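Long-range contacts in glycerol Dehydrogenase (Unidentified, PDB 5XN8), which catalyses the NAD-dependent oxidation of glycerol to dihydroxyacetone, letting microorganisms use glycerol as a carbon source under anaerobic conditions: residues W176-A181 and A251-I256; K274-T279 and V303-T308. All coordinates share one frame; numbering follows the deposited sequence.

From the N terminus, the chain passes through the parallel sheet and enters helix 162-185, which carries zinc ligand Asp-171 and residues 176-181. After 69 mainly helical residues, contact 1 closes its loop where the start of helix 252-260 returns to Glu-178. Helix 271-285 follows directly. Its residues 274-279 open contact 2, which closes 23 residues later at 303-308, where helix 290-303 ends and a loop begins. The two are in series, with centres 14 Å apart. They meet through helix 271-285: Ala-253 CB lies 3.7 Å from Thr-279 N, and His-254 CE1 3.8 Å from Val-275 CG1. Contact 1 ties helix 162-185 to helix 252-260, contact 2 helix 271-285 to the loop past helix 290-303.

Contact 1 (W176-A181 and A251-I256); sequences WFEAKA and AAAHAI. With ZN (zinc ion), chain E.
Glu-178 and His-254 form a His-carboxylate pair whose planes are only 8° apart. ND1 of His-254 gives its hydrogen to the syn lone pair of Glu-178 OE1 at 2.8 Å, with the oxygen near the ring plane. This bond helps set the rotation of the imidazole, whose NE2 binds the zinc ion at 2.2 Å. Ser-174 OG, bonded to the same oxygen, helps position the carboxylate. Asp-171, His-271 and a water complete the ligands seen. Glu-178 is thus second shell to the metal site of this iron-containing alcohol dehydrogenase family member, and would probably make the imidazole a stronger donor.

The second oxygen grips backbone. Glu-178 OE2 accepts from Ala-251 N (3.0 Å, 165°) and from His-254 N (3.0 Å), the two N-H groups coming from opposite faces of the carboxylate. One atom thereby holds the N-cap residue and the first helical turn.

Apolar contact is small: Ala-251 CB sits 3.9 Å from Glu-178 CB and 4.2 Å from Ala-181 CB.

The local axes of 176-181 (helix 162-185) and 252-256 (helix 252-260) make 117° and approach to 9.8 Å, while helix 271-285 packs against both through Gln-282, whose OE1 takes Ala-253 N.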
loop_
_atom_site.group_PDB
_atom_site.type_symbol
_atom_site.label_atom_id
_atom_site.label_comp_id
_atom_site.label_asym_id
_atom_site.label_seq_id
_atom_site.Cartn_x
_atom_site.Cartn_y
_atom_site.Cartn_z
ATOM N N TRP A 176 16.290 12.823 -18.790
ATOM C CA TRP A 176 14.915 12.891 -18.231
ATOM C C TRP A 176 14.560 14.272 -17.688
ATOM O O TRP A 176 13.445 14.749 -17.901
ATOM C CB TRP A 176 14.727 11.851 -17.123
ATOM C CG TRP A 176 13.506 12.083 -16.290
ATOM C CD1 TRP A 176 13.475 12.329 -14.962
ATOM C CD2 TRP A 176 12.147 12.130 -16.742
ATOM N NE1 TRP A 176 12.183 12.511 -14.545
ATOM C CE2 TRP A 176 11.346 12.402 -15.619
ATOM C CE3 TRP A 176 11.529 11.972 -17.992
ATOM C CZ2 TRP A 176 9.954 12.515 -15.696
ATOM C CZ3 TRP A 176 10.144 12.081 -18.072
ATOM C CH2 TRP A 176 9.368 12.350 -16.928
ATOM N N PHE A 177 15.493 14.911 -16.985
ATOM C CA PHE A 177 15.177 16.159 -16.295
ATOM C C PHE A 177 15.030 17.343 -17.245
ATOM O O PHE A 177 14.156 18.203 -17.044
ATOM C CB PHE A 177 16.214 16.456 -15.224
ATOM C CG PHE A 177 16.215 15.446 -14.121
ATOM C CD1 PHE A 177 15.219 15.465 -13.154
ATOM C CD2 PHE A 177 17.163 14.443 -14.086
ATOM C CE1 PHE A 177 15.200 14.518 -12.150
ATOM C CE2 PHE A 177 17.135 13.485 -13.081
ATOM C CZ PHE A 177 16.157 13.527 -12.100
ATOM N N GLU A 178 15.871 17.369 -18.277
ATOM C CA GLU A 178 15.801 18.380 -19.329
ATOM C C GLU A 178 14.680 18.111 -20.326
ATOM O O GLU A 178 14.039 19.049 -20.832
ATOM C CB GLU A 178 17.131 18.443 -20.084
ATOM C CG GLU A 178 18.311 18.867 -19.215
ATOM C CD GLU A 178 19.596 18.952 -19.999
ATOM O OE1 GLU A 178 20.185 17.909 -20.316
ATOM O OE2 GLU A 178 20.033 20.075 -20.276
ATOM N N ALA A 179 14.462 16.840 -20.652
ATOM C CA ALA A 179 13.343 16.460 -21.520
ATOM C C ALA A 179 12.046 16.884 -20.854
ATOM O O ALA A 179 11.268 17.637 -21.441
ATOM C CB ALA A 179 13.347 14.968 -21.775
ATOM N N LYS A 180 11.852 16.437 -19.608
ATOM C CA LYS A 180 10.630 16.726 -18.823
ATOM C C LYS A 180 10.398 18.224 -18.600
ATOM O O LYS A 180 9.256 18.671 -18.554
ATOM C CB LYS A 180 10.668 15.975 -17.484
ATOM C CG LYS A 180 9.433 16.092 -16.602
ATOM C CD LYS A 180 8.162 15.699 -17.340
ATOM C CE LYS A 180 7.016 15.413 -16.385
ATOM N NZ LYS A 180 6.426 16.656 -15.803
ATOM N N ALA A 181 11.481 18.990 -18.479
ATOM C CA ALA A 181 11.413 20.452 -18.351
ATOM C C ALA A 181 11.001 21.135 -19.649
ATOM O O ALA A 181 10.300 22.151 -19.622
ATOM C CB ALA A 181 12.746 21.002 -17.878
ATOM N N ALA A 251 17.874 21.548 -21.697
ATOM C CA ALA A 251 17.401 22.641 -20.849
ATOM C C ALA A 251 18.534 23.161 -19.943
ATOM O O ALA A 251 19.604 23.465 -20.467
ATOM C CB ALA A 251 16.146 22.226 -20.079
ATOM N N ALA A 252 18.342 23.260 -18.624
ATOM C CA ALA A 252 19.308 23.946 -17.752
ATOM C C ALA A 252 20.659 23.257 -17.672
ATOM O O ALA A 252 21.702 23.908 -17.829
ATOM C CB ALA A 252 18.747 24.098 -16.354
ATOM N N ALA A 253 20.641 21.947 -17.431
ATOM C CA ALA A 253 21.863 21.166 -17.198
ATOM C C ALA A 253 22.972 21.367 -18.239
ATOM O O ALA A 253 24.148 21.517 -17.881
ATOM C CB ALA A 253 21.529 19.688 -17.082
ATOM N N HIS A 254 22.590 21.358 -19.506
ATOM C CA HIS A 254 23.537 21.510 -20.635
ATOM C C HIS A 254 23.945 22.965 -20.875
ATOM O O HIS A 254 25.066 23.232 -21.304
ATOM C CB HIS A 254 22.936 20.875 -21.893
ATOM C CG HIS A 254 23.336 19.447 -22.090
ATOM N ND1 HIS A 254 22.665 18.382 -21.519
ATOM C CD2 HIS A 254 24.308 18.910 -22.851
ATOM C CE1 HIS A 254 23.260 17.258 -21.869
ATOM N NE2 HIS A 254 24.248 17.542 -22.696
ATOM N N ALA A 255 23.046 23.902 -20.611
ATOM C CA ALA A 255 23.404 25.324 -20.577
ATOM C C ALA A 255 24.449 25.618 -19.501
ATOM O O ALA A 255 25.380 26.385 -19.747
ATOM C CB ALA A 255 22.175 26.186 -20.363
ATOM N N ILE A 256 24.295 25.021 -18.316
ATOM C CA ILE A 256 25.256 25.216 -17.214
ATOM C C ILE A 256 26.599 24.572 -17.571
ATOM O O ILE A 256 27.644 25.171 -17.316
ATOM C CB ILE A 256 24.733 24.702 -15.836
ATOM C CG1 ILE A 256 23.566 25.573 -15.354
ATOM C CG2 ILE A 256 25.849 24.662 -14.785
ATOM C CD1 ILE A 256 22.850 25.030 -14.142
HETATM ZN ZN ZN E . 25.544 15.983 -23.505
HETATM O O HOH W 1 25.411 17.399 -25.104
#

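Contact 2 (K274-T279 and V303-T308); sequences KVAFGT and VGLPVT
Phe-277 turns its CG anti to the backbone N (chi1 -179°): CB sets out alongside the other segment, and the anti CG carries the ring to the backbone at Val-307. Leu-305 has CG anti to its own carbonyl carbon (chi1 -74°), which directs CG toward Ala-276, and the fork beyond it then puts both methyls near the alanine CB.

At the first point of contact the leucine fork meets a single methyl: Ala-276 CB is 4.0 Å from Leu-305 CD1 and equally 4.0 Å from CD2, with Leu-305 CB at 4.1 Å from the same carbon. The alanine therefore faces the root and both tips of the leucine, and the CB atoms of the two residues point toward each other's segment.

At the second point the aromatic ring meets backbone. Val-307 O lies at the edge of the Phe-277 ring, near its plane, 3.8 Å from CE1, and CD1 is 3.9 Å from Val-307 C. Nearer the helix, Pro-306 O stands 3.8 Å from Phe-277 CB. The closest CA pair, Phe-277 and Val-307, is 5.6 Å apart.

Met-312 touches both Phe-277 and Pro-306. Leu-305 also reaches Cys-300 of helix 290-303 and Val-166 of helix 162-185, and Thr-308 packs on helix 345-363. Gly-304, the first residue past helix 290-303, has positive phi (108°), and from there the segment runs as an irregular connection among four helices. This is packing within the helical part of the enzyme: the Ala-276 side chain is about 10 Å from the zinc ion, outside the metal site.

No hydrogen bond crosses between the segments. Van der Waals contact holds them, with the partly positive ring edge directed at a carbonyl oxygen, an approach that is probably weakly favourable electrostatically. Val-307 N bonds to Gln-311 OE1 and Thr-308 OG1 to Gln-311 N, both within the same loop.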
loop_
_atom_site.group_PDB
_atom_site.type_symbol
_atom_site.label_atom_id
_atom_site.label_comp_id
_atom_site.label_asym_id
_atom_site.label_seq_id
_atom_site.Cartn_x
_atom_site.Cartn_y
_atom_site.Cartn_z
ATOM N N LYS A 274 30.604 17.128 -16.156
ATOM C CA LYS A 274 30.085 18.485 -15.964
ATOM C C LYS A 274 28.559 18.561 -16.047
ATOM O O LYS A 274 27.931 19.350 -15.332
ATOM C CB LYS A 274 30.723 19.445 -16.972
ATOM C CG LYS A 274 32.200 19.698 -16.708
ATOM C CD LYS A 274 32.812 20.699 -17.687
ATOM C CE LYS A 274 33.348 20.037 -18.942
ATOM N NZ LYS A 274 34.167 20.987 -19.754
ATOM N N VAL A 275 27.979 17.742 -16.918
ATOM C CA VAL A 275 26.521 17.636 -17.073
ATOM C C VAL A 275 25.877 17.028 -15.819
ATOM O O VAL A 275 24.768 17.419 -15.428
ATOM C CB VAL A 275 26.165 16.806 -18.338
ATOM C CG1 VAL A 275 24.689 16.439 -18.391
ATOM C CG2 VAL A 275 26.549 17.549 -19.604
ATOM N N ALA A 276 26.572 16.086 -15.180
ATOM C CA ALA A 276 26.064 15.469 -13.956
ATOM C C ALA A 276 25.888 16.496 -12.846
ATOM O O ALA A 276 24.853 16.517 -12.171
ATOM C CB ALA A 276 26.969 14.340 -13.510
ATOM N N PHE A 277 26.879 17.369 -12.680
ATOM C CA PHE A 277 26.761 18.473 -11.734
ATOM C C PHE A 277 25.709 19.479 -12.177
ATOM O O PHE A 277 24.934 19.966 -11.355
ATOM C CB PHE A 277 28.100 19.185 -11.519
ATOM C CG PHE A 277 28.017 20.310 -10.519
ATOM C CD1 PHE A 277 27.937 20.035 -9.164
ATOM C CD2 PHE A 277 27.975 21.630 -10.934
ATOM C CE1 PHE A 277 27.828 21.062 -8.231
ATOM C CE2 PHE A 277 27.867 22.666 -10.014
ATOM C CZ PHE A 277 27.804 22.380 -8.658
ATOM N N GLY A 278 25.693 19.796 -13.469
ATOM C CA GLY A 278 24.680 20.673 -14.044
ATOM C C GLY A 278 23.250 20.199 -13.848
ATOM O O GLY A 278 22.352 21.020 -13.692
ATOM N N THR A 279 23.049 18.883 -13.859
ATOM C CA THR A 279 21.758 18.278 -13.529
ATOM C C THR A 279 21.371 18.542 -12.083
ATOM O O THR A 279 20.206 18.832 -11.787
ATOM C CB THR A 279 21.783 16.757 -13.767
ATOM O OG1 THR A 279 22.136 16.508 -15.127
ATOM C CG2 THR A 279 20.421 16.120 -13.492
ATOM N N VAL A 303 28.738 6.018 -8.349
ATOM C CA VAL A 303 29.424 5.731 -9.614
ATOM C C VAL A 303 30.735 6.523 -9.809
ATOM O O VAL A 303 31.628 6.061 -10.534
ATOM C CB VAL A 303 28.502 5.880 -10.855
ATOM C CG1 VAL A 303 27.259 4.985 -10.745
ATOM C CG2 VAL A 303 28.131 7.329 -11.161
ATOM N N GLY A 304 30.838 7.702 -9.196
ATOM C CA GLY A 304 32.039 8.546 -9.295
ATOM C C GLY A 304 31.891 9.803 -10.131
ATOM O O GLY A 304 32.787 10.157 -10.894
ATOM N N LEU A 305 30.762 10.491 -9.970
ATOM C CA LEU A 305 30.470 11.733 -10.684
ATOM C C LEU A 305 30.483 12.907 -9.712
ATOM O O LEU A 305 30.103 12.748 -8.557
ATOM C CB LEU A 305 29.105 11.637 -11.368
ATOM C CG LEU A 305 29.029 10.751 -12.610
ATOM C CD1 LEU A 305 27.571 10.456 -12.946
ATOM C CD2 LEU A 305 29.743 11.403 -13.789
ATOM N N PRO A 306 30.915 14.094 -10.171
ATOM C CA PRO A 306 31.095 15.234 -9.254
ATOM C C PRO A 306 29.796 15.812 -8.717
ATOM O O PRO A 306 28.902 16.106 -9.499
ATOM C CB PRO A 306 31.812 16.270 -10.121
ATOM C CG PRO A 306 31.417 15.937 -11.495
ATOM C CD PRO A 306 31.314 14.442 -11.541
ATOM N N VAL A 307 29.690 15.962 -7.399
ATOM C CA VAL A 307 28.522 16.602 -6.760
ATOM C C VAL A 307 28.869 17.932 -6.068
ATOM O O VAL A 307 28.017 18.545 -5.442
ATOM C CB VAL A 307 27.817 15.645 -5.772
ATOM C CG1 VAL A 307 27.270 14.434 -6.511
ATOM C CG2 VAL A 307 28.743 15.193 -4.656
ATOM N N THR A 308 30.120 18.377 -6.206
ATOM C CA THR A 308 30.601 19.610 -5.583
ATOM C C THR A 308 31.507 20.342 -6.549
ATOM O O THR A 308 32.151 19.721 -7.402
ATOM C CB THR A 308 31.447 19.321 -4.327
ATOM O OG1 THR A 308 32.577 18.545 -4.700
ATOM C CG2 THR A 308 30.663 18.567 -3.281
#